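Local coordinates for protein glucose-1-phosphate uridylyltransferase (Sphingomonas elodea, PDB 2UX8) that probably catalyses the transfer of a uridylyl group from UTP to alpha-D-glucose 1-phosphate, giving UDP-glucose and diphosphate, at residues P41-P46 / L275-S280; D156-V161 / R215-P220. All coordinates share one frame; numbering follows the deposited sequence.

Interaction 1 (P41-P46 / L275-S280); sequences PVVDRP and LAVALS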
ATOM      1  N   PRO C  41       6.890 -14.820 -11.155  1.00 21.32           N
ATOM      2  CA  PRO C  41       7.041 -14.864 -12.614  1.00 21.82           C
ATOM      3  C   PRO C  41       7.413 -16.182 -13.250  1.00 22.47           C
ATOM      4  O   PRO C  41       8.227 -16.931 -12.709  1.00 21.80           O
ATOM      5  CB  PRO C  41       8.124 -13.828 -12.870  1.00 28.04           C
ATOM      6  CG  PRO C  41       9.037 -14.041 -11.670  1.00 28.06           C
ATOM      7  CD  PRO C  41       8.075 -14.232 -10.506  1.00 27.32           C
ATOM      8  N   VAL C  42       6.805 -16.475 -14.396  1.00 53.08           N
ATOM      9  CA  VAL C  42       7.221 -17.661 -15.083  1.00 54.51           C
ATOM     10  C   VAL C  42       8.377 -17.285 -15.994  1.00 55.60           C
ATOM     11  O   VAL C  42       9.123 -18.106 -16.288  1.00 55.38           O
ATOM     12  CB  VAL C  42       6.128 -18.384 -15.871  1.00 41.07           C
ATOM     13  CG1 VAL C  42       6.767 -19.387 -16.820  1.00 40.33           C
ATOM     14  CG2 VAL C  42       5.247 -19.163 -14.907  1.00 41.78           C
ATOM     15  N   VAL C  43       8.581 -16.099 -16.490  1.00 31.36           N
ATOM     16  CA  VAL C  43       9.836 -15.915 -17.223  1.00 32.61           C
ATOM     17  C   VAL C  43       9.917 -14.433 -17.089  1.00 33.27           C
ATOM     18  O   VAL C  43      10.849 -13.868 -16.541  1.00 33.90           O
ATOM     19  CB  VAL C  43       9.756 -16.301 -18.723  1.00 31.02           C
ATOM     20  CG1 VAL C  43      10.919 -15.687 -19.455  1.00 31.87           C
ATOM     21  CG2 VAL C  43       9.821 -17.814 -18.899  1.00 31.41           C
ATOM     22  N   ASP C  44       8.866 -13.803 -17.561  1.00 32.80           N
ATOM     23  CA  ASP C  44       8.793 -12.374 -17.481  1.00 33.37           C
ATOM     24  C   ASP C  44       7.388 -11.887 -17.235  1.00 33.31           C
ATOM     25  O   ASP C  44       7.128 -10.692 -17.302  1.00 34.13           O
ATOM     26  CB  ASP C  44       9.382 -11.727 -18.733  1.00 29.88           C
ATOM     27  CG  ASP C  44       8.842 -12.318 -19.998  1.00 31.62           C
ATOM     28  OD1 ASP C  44       8.096 -13.294 -19.906  1.00 37.80           O
ATOM     29  OD2 ASP C  44       9.164 -11.816 -21.085  1.00 36.23           O
ATOM     30  N   ARG C  45       6.477 -12.814 -16.961  1.00 34.78           N
ATOM     31  CA  ARG C  45       5.108 -12.444 -16.649  1.00 33.91           C
ATOM     32  C   ARG C  45       4.678 -13.178 -15.392  1.00 32.79           C
ATOM     33  O   ARG C  45       5.086 -14.315 -15.155  1.00 33.37           O
ATOM     34  CB  ARG C  45       4.126 -12.813 -17.772  1.00 31.38           C
ATOM     35  CG  ARG C  45       4.745 -13.129 -19.103  1.00 34.39           C
ATOM     36  CD  ARG C  45       3.682 -13.254 -20.168  1.00 36.41           C
ATOM     37  NE  ARG C  45       3.413 -11.981 -20.818  1.00 37.89           N
ATOM     38  CZ  ARG C  45       2.201 -11.567 -21.156  1.00 41.28           C
ATOM     39  NH1 ARG C  45       1.164 -12.326 -20.893  1.00 45.56           N
ATOM     40  NH2 ARG C  45       2.018 -10.410 -21.767  1.00 41.09           N
ATOM     41  N   PRO C  46       3.853 -12.532 -14.561  1.00 31.64           N
ATOM     42  CA  PRO C  46       3.378 -13.165 -13.331  1.00 31.50           C
ATOM     43  C   PRO C  46       2.259 -14.151 -13.640  1.00 31.59           C
ATOM     44  O   PRO C  46       1.520 -13.967 -14.607  1.00 32.19           O
ATOM     45  CB  PRO C  46       2.879 -11.983 -12.513  1.00 20.91           C
ATOM     46  CG  PRO C  46       2.394 -11.022 -13.569  1.00 18.78           C
ATOM     47  CD  PRO C  46       3.480 -11.106 -14.601  1.00 19.71           C
ATOM     48  N   LEU C 275      11.573 -23.231 -17.104  1.00 30.29           N
ATOM     49  CA  LEU C 275      12.472 -23.830 -18.065  1.00 31.00           C
ATOM     50  C   LEU C 275      11.776 -24.073 -19.405  1.00 31.41           C
ATOM     51  O   LEU C 275      12.312 -23.755 -20.477  1.00 31.52           O
ATOM     52  CB  LEU C 275      12.997 -25.147 -17.505  1.00 39.27           C
ATOM     53  CG  LEU C 275      13.845 -25.971 -18.457  1.00 39.51           C
ATOM     54  CD1 LEU C 275      14.993 -25.124 -18.976  1.00 41.18           C
ATOM     55  CD2 LEU C 275      14.344 -27.203 -17.731  1.00 41.64           C
ATOM     56  N   ALA C 276      10.579 -24.644 -19.328  1.00 32.42           N
ATOM     57  CA  ALA C 276       9.794 -24.951 -20.508  1.00 32.57           C
ATOM     58  C   ALA C 276       9.549 -23.716 -21.345  1.00 33.02           C
ATOM     59  O   ALA C 276       9.784 -23.712 -22.547  1.00 33.64           O
ATOM     60  CB  ALA C 276       8.465 -25.572 -20.104  1.00 26.90           C
ATOM     61  N   VAL C 277       9.066 -22.661 -20.708  1.00 37.96           N
ATOM     62  CA  VAL C 277       8.778 -21.423 -21.418  1.00 37.78           C
ATOM     63  C   VAL C 277      10.042 -20.782 -21.974  1.00 37.40           C
ATOM     64  O   VAL C 277      10.037 -20.265 -23.080  1.00 37.88           O
ATOM     65  CB  VAL C 277       8.038 -20.425 -20.494  1.00 45.17           C
ATOM     66  CG1 VAL C 277       7.742 -19.122 -21.231  1.00 44.60           C
ATOM     67  CG2 VAL C 277       6.748 -21.059 -20.001  1.00 44.28           C
ATOM     68  N   ALA C 278      11.127 -20.815 -21.213  1.00 29.56           N
ATOM     69  CA  ALA C 278      12.374 -20.230 -21.685  1.00 28.87           C
ATOM     70  C   ALA C 278      12.875 -20.994 -22.913  1.00 29.05           C
ATOM     71  O   ALA C 278      13.421 -20.391 -23.825  1.00 28.53           O
ATOM     72  CB  ALA C 278      13.424 -20.241 -20.574  1.00 15.13           C
ATOM     73  N   LEU C 279      12.686 -22.311 -22.950  1.00 39.15           N
ATOM     74  CA  LEU C 279      13.140 -23.087 -24.107  1.00 40.60           C
ATOM     75  C   LEU C 279      12.322 -22.764 -25.349  1.00 42.17           C
ATOM     76  O   LEU C 279      12.766 -23.000 -26.473  1.00 42.76           O
ATOM     77  CB  LEU C 279      13.051 -24.587 -23.844  1.00 26.77           C
ATOM     78  CG  LEU C 279      14.099 -25.124 -22.882  1.00 26.81           C
ATOM     79  CD1 LEU C 279      13.879 -26.614 -22.705  1.00 24.80           C
ATOM     80  CD2 LEU C 279      15.497 -24.829 -23.422  1.00 25.50           C
ATOM     81  N   SER C 280      11.129 -22.219 -25.146  1.00 45.78           N
ATOM     82  CA  SER C 280      10.259 -21.882 -26.261  1.00 46.99           C
ATOM     83  C   SER C 280      10.485 -20.453 -26.744  1.00 47.97           C
ATOM     84  O   SER C 280       9.856 -20.010 -27.704  1.00 48.62           O
ATOM     85  CB  SER C 280       8.790 -22.050 -25.864  1.00 51.04           C
ATOM     86  OG  SER C 280       8.330 -20.917 -25.154  1.00 50.79           O
TER
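Val-277, on the last turn of helix 267-279, points its side chain at a loop and is met there by two neighbouring valines, Val-42 and Val-43. The branches are shared out. CG2 of Val-277 faces CG1 of Val-42 at 3.6 Å, the two side chains crossing at about a right angle, while CG1 of Val-277 faces CG2 of Val-43 at 3.4 Å in a more slanting approach. Val-43 also reaches past the fork, its CG2 lying 3.5 Å from Val-277 CB and 4.0 Å from the backbone N of Ala-278. Because CG1 of Val-277 stands opposite its own backbone N (chi1 180°), each methyl is left with one loop valine. A beta-branched residue suits this place: it spreads two methyls close to the helix backbone. The methyl of Ala-278 lies against Ile-271 of the second subunit, which Val-43 also touches.

The backbones on both sides are held locally. Val-42 N bonds to Arg-45 O at 2.9 Å, closing the loop around Val-43 and Asp-44. On the helix, Val-277 O is gripped twice by Ser-280, through its N and through its hydroxyl; OG donates at 2.8 Å, making a C=O...OG angle of 126° and standing 21° out of the carbonyl plane. Tyr-50 of helix 47-57 and Phe-143 of strand 142-145 each touch both Val-42 and Val-277, so the valines form part of a small apolar core between the loop, helix 267-279 and the subunit interface. Charge is handled beside that core, where Asp-44 forms a salt bridge with Arg-281. The valine-to-valine contact is apolar, so it depends on shape and on the exclusion of water, with directional bonding left to its neighbours.

Interaction 2 (D156-V161 / R215-P220); sequences DAYNKV and RYILQP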
ATOM      1  N   ASP C 156     -14.626 -23.539 -26.400  1.00 51.87           N
ATOM      2  CA  ASP C 156     -14.930 -24.142 -27.693  1.00 52.19           C
ATOM      3  C   ASP C 156     -15.890 -25.306 -27.496  1.00 52.02           C
ATOM      4  O   ASP C 156     -16.842 -25.478 -28.258  1.00 52.98           O
ATOM      5  CB  ASP C 156     -13.647 -24.645 -28.358  1.00 36.03           C
ATOM      6  CG  ASP C 156     -12.899 -23.546 -29.090  1.00 37.60           C
ATOM      7  OD1 ASP C 156     -11.703 -23.729 -29.412  1.00 40.14           O
ATOM      8  OD2 ASP C 156     -13.511 -22.491 -29.360  1.00 38.33           O
ATOM      9  N   ALA C 157     -15.624 -26.113 -26.475  1.00 35.97           N
ATOM     10  CA  ALA C 157     -16.475 -27.252 -26.162  1.00 36.00           C
ATOM     11  C   ALA C 157     -17.759 -26.785 -25.506  1.00 36.55           C
ATOM     12  O   ALA C 157     -18.775 -27.457 -25.586  1.00 37.13           O
ATOM     13  CB  ALA C 157     -15.758 -28.215 -25.232  1.00  9.26           C
ATOM     14  N   TYR C 158     -17.703 -25.643 -24.831  1.00 48.99           N
ATOM     15  CA  TYR C 158     -18.876 -25.105 -24.164  1.00 49.03           C
ATOM     16  C   TYR C 158     -19.903 -24.729 -25.227  1.00 50.82           C
ATOM     17  O   TYR C 158     -21.075 -25.092 -25.124  1.00 50.39           O
ATOM     18  CB  TYR C 158     -18.496 -23.872 -23.327  1.00 31.69           C
ATOM     19  CG  TYR C 158     -19.689 -23.146 -22.761  1.00 28.25           C
ATOM     20  CD1 TYR C 158     -20.497 -23.750 -21.799  1.00 25.59           C
ATOM     21  CD2 TYR C 158     -20.042 -21.877 -23.220  1.00 25.60           C
ATOM     22  CE1 TYR C 158     -21.637 -23.115 -21.305  1.00 26.21           C
ATOM     23  CE2 TYR C 158     -21.182 -21.227 -22.732  1.00 26.54           C
ATOM     24  CZ  TYR C 158     -21.974 -21.854 -21.775  1.00 27.81           C
ATOM     25  OH  TYR C 158     -23.098 -21.227 -21.285  1.00 28.47           O
ATOM     26  N   ASN C 159     -19.441 -24.008 -26.247  1.00 87.92           N
ATOM     27  CA  ASN C 159     -20.285 -23.561 -27.355  1.00 90.57           C
ATOM     28  C   ASN C 159     -21.108 -24.670 -27.979  1.00 91.79           C
ATOM     29  O   ASN C 159     -22.106 -24.403 -28.652  1.00 93.49           O
ATOM     30  CB  ASN C 159     -19.439 -22.945 -28.473  1.00 64.44           C
ATOM     31  CG  ASN C 159     -18.963 -21.552 -28.149  1.00 67.34           C
ATOM     32  OD1 ASN C 159     -19.759 -20.625 -27.976  1.00 70.88           O
ATOM     33  ND2 ASN C 159     -17.654 -21.389 -28.068  1.00 69.41           N
ATOM     34  N   LYS C 160     -20.681 -25.911 -27.788  1.00 66.72           N
ATOM     35  CA  LYS C 160     -21.411 -27.021 -28.374  1.00 67.19           C
ATOM     36  C   LYS C 160     -22.233 -27.854 -27.404  1.00 66.89           C
ATOM     37  O   LYS C 160     -23.330 -28.289 -27.750  1.00 67.72           O
ATOM     38  CB  LYS C 160     -20.468 -27.929 -29.165  1.00 67.86           C
ATOM     39  CG  LYS C 160     -19.351 -28.528 -28.378  1.00 70.25           C
ATOM     40  CD  LYS C 160     -18.490 -29.425 -29.250  1.00 74.86           C
ATOM     41  CE  LYS C 160     -19.198 -30.723 -29.622  1.00 74.95           C
ATOM     42  NZ  LYS C 160     -18.359 -31.618 -30.483  1.00 76.77           N
ATOM     43  N   VAL C 161     -21.727 -28.079 -26.196  1.00 43.35           N
ATOM     44  CA  VAL C 161     -22.484 -28.860 -25.229  1.00 43.07           C
ATOM     45  C   VAL C 161     -23.109 -28.078 -24.068  1.00 42.91           C
ATOM     46  O   VAL C 161     -24.034 -28.584 -23.420  1.00 43.15           O
ATOM     47  CB  VAL C 161     -21.636 -29.991 -24.668  1.00 45.85           C
ATOM     48  CG1 VAL C 161     -22.492 -30.891 -23.811  1.00 47.09           C
ATOM     49  CG2 VAL C 161     -21.026 -30.776 -25.811  1.00 45.77           C
ATOM     50  N   ARG C 215      -9.488 -25.090 -13.758  1.00 35.36           N
ATOM     51  CA  ARG C 215     -10.111 -24.393 -14.885  1.00 33.79           C
ATOM     52  C   ARG C 215     -11.584 -24.825 -14.902  1.00 33.71           C
ATOM     53  O   ARG C 215     -11.880 -26.008 -15.076  1.00 33.46           O
ATOM     54  CB  ARG C 215      -9.405 -24.773 -16.195  1.00 29.97           C
ATOM     55  CG  ARG C 215      -8.626 -23.638 -16.880  1.00 26.76           C
ATOM     56  CD  ARG C 215      -7.736 -22.887 -15.908  1.00 23.23           C
ATOM     57  NE  ARG C 215      -6.639 -22.169 -16.547  1.00 20.22           N
ATOM     58  CZ  ARG C 215      -5.551 -21.783 -15.882  1.00 22.78           C
ATOM     59  NH1 ARG C 215      -5.457 -22.049 -14.594  1.00 21.87           N
ATOM     60  NH2 ARG C 215      -4.542 -21.172 -16.498  1.00 21.60           N
ATOM     61  N   TYR C 216     -12.500 -23.875 -14.692  1.00 26.97           N
ATOM     62  CA  TYR C 216     -13.929 -24.181 -14.661  1.00 26.66           C
ATOM     63  C   TYR C 216     -14.795 -23.216 -15.467  1.00 26.78           C
ATOM     64  O   TYR C 216     -14.443 -22.054 -15.691  1.00 26.40           O
ATOM     65  CB  TYR C 216     -14.488 -24.135 -13.230  1.00 32.73           C
ATOM     66  CG  TYR C 216     -13.713 -24.846 -12.136  1.00 33.59           C
ATOM     67  CD1 TYR C 216     -12.426 -24.440 -11.772  1.00 35.03           C
ATOM     68  CD2 TYR C 216     -14.305 -25.871 -11.398  1.00 33.56           C
ATOM     69  CE1 TYR C 216     -11.758 -25.035 -10.702  1.00 33.20           C
ATOM     70  CE2 TYR C 216     -13.644 -26.469 -10.331  1.00 33.00           C
ATOM     71  CZ  TYR C 216     -12.378 -26.047  -9.987  1.00 33.27           C
ATOM     72  OH  TYR C 216     -11.750 -26.634  -8.918  1.00 34.43           O
ATOM     73  N   ILE C 217     -15.948 -23.725 -15.888  1.00 36.58           N
ATOM     74  CA  ILE C 217     -16.965 -22.948 -16.582  1.00 37.05           C
ATOM     75  C   ILE C 217     -18.224 -23.447 -15.907  1.00 38.69           C
ATOM     76  O   ILE C 217     -18.627 -24.585 -16.107  1.00 40.00           O
ATOM     77  CB  ILE C 217     -17.052 -23.261 -18.061  1.00 23.84           C
ATOM     78  CG1 ILE C 217     -15.852 -22.660 -18.780  1.00 23.37           C
ATOM     79  CG2 ILE C 217     -18.355 -22.702 -18.622  1.00 21.11           C
ATOM     80  CD1 ILE C 217     -15.927 -22.731 -20.292  1.00 23.09           C
ATOM     81  N   LEU C 218     -18.839 -22.603 -15.094  1.00 35.21           N
ATOM     82  CA  LEU C 218     -20.018 -23.005 -14.348  1.00 36.20           C
ATOM     83  C   LEU C 218     -21.278 -22.214 -14.633  1.00 37.49           C
ATOM     84  O   LEU C 218     -21.228 -21.065 -15.054  1.00 37.61           O
ATOM     85  CB  LEU C 218     -19.705 -22.921 -12.862  1.00 23.53           C
ATOM     86  CG  LEU C 218     -18.515 -23.792 -12.510  1.00 23.12           C
ATOM     87  CD1 LEU C 218     -17.962 -23.346 -11.193  1.00 22.72           C
ATOM     88  CD2 LEU C 218     -18.929 -25.272 -12.488  1.00 22.92           C
ATOM     89  N   GLN C 219     -22.418 -22.847 -14.382  1.00 39.31           N
ATOM     90  CA  GLN C 219     -23.707 -22.204 -14.585  1.00 40.40           C
ATOM     91  C   GLN C 219     -24.106 -21.510 -13.298  1.00 41.48           C
ATOM     92  O   GLN C 219     -23.760 -21.960 -12.202  1.00 41.01           O
ATOM     93  CB  GLN C 219     -24.763 -23.236 -14.992  1.00 33.31           C
ATOM     94  CG  GLN C 219     -24.483 -23.855 -16.348  1.00 31.98           C
ATOM     95  CD  GLN C 219     -24.452 -22.815 -17.447  1.00 28.66           C
ATOM     96  OE1 GLN C 219     -23.581 -22.826 -18.310  1.00 30.08           O
ATOM     97  NE2 GLN C 219     -25.410 -21.909 -17.421  1.00 28.89           N
ATOM     98  N   PRO C 220     -24.844 -20.404 -13.419  1.00 37.46           N
ATOM     99  CA  PRO C 220     -25.300 -19.615 -12.273  1.00 39.14           C
ATOM    100  C   PRO C 220     -25.971 -20.398 -11.146  1.00 40.55           C
ATOM    101  O   PRO C 220     -25.982 -19.942 -10.000  1.00 40.52           O
ATOM    102  CB  PRO C 220     -26.219 -18.569 -12.914  1.00 45.33           C
ATOM    103  CG  PRO C 220     -26.691 -19.241 -14.172  1.00 44.76           C
ATOM    104  CD  PRO C 220     -25.430 -19.893 -14.669  1.00 44.14           C
TER
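The phenol ring of Tyr-158 has the side-chain amide of Gln-219 at its edge, near the ring plane, and the two flat groups are turned only 13° apart. The gamma methyl of Ile-217 approaches the ring at a slant instead, with CG2 4.0 Å from Tyr-158 CD1; Leu-14 and Leu-165 also touch the tyrosine. This is helix-on-sheet packing in the alpha/beta nucleotidyltransferase fold of the GT-A type: helix 150-161 lies against one face of the central sheet, and strand 215-218 is one of the strands it rests on.

A tyrosine suits the partly exposed helix flank, since its ring can pack on aliphatic groups while the hydroxyl end extends toward polar Gln-219. Its CG lies opposite the backbone N (chi1 172°), which directs the ring toward the end of the strand. The glutamine bends at chi2 (-60°), bringing its amide round to the ring although its CB does not point at the helix.

Residues alternate along the strand. Ile-217 and Arg-215 turn to the helix, both touching Met-154, and Arg-215 also makes a salt bridge with Glu-54. Tyr-216 and Leu-218 turn to the other face, and Tyr-216 touches the bound glucose 1-phosphate, so a strand packed under the helix also carries a pocket residue. Beta-branched isoleucine fits a buried strand position and offers two arms: besides the CG2 contact, its CD1 reaches the base of the tyrosine, 4.1 Å from Tyr-158 CB.

In the fold
Along the chain, residues 41-46 come first and 275-280 last, and both segments of interaction 2 fall between them. The two contacts lie on opposite sides of the chain's centre, their own centres 28 Å apart and their nearest atoms about 10 Å apart, without touching. Interaction 2 belongs to the central mixed sheet and one of its covering helices. Interaction 1 instead brings the loop between strand 16-21 and helix 47-57 against helix 267-279, at a border with another subunit. One contact thus backs, from the helix side, a strand that carries a pocket residue on its other face, whereas the other joins early and late parts of the chain where the assembly meets.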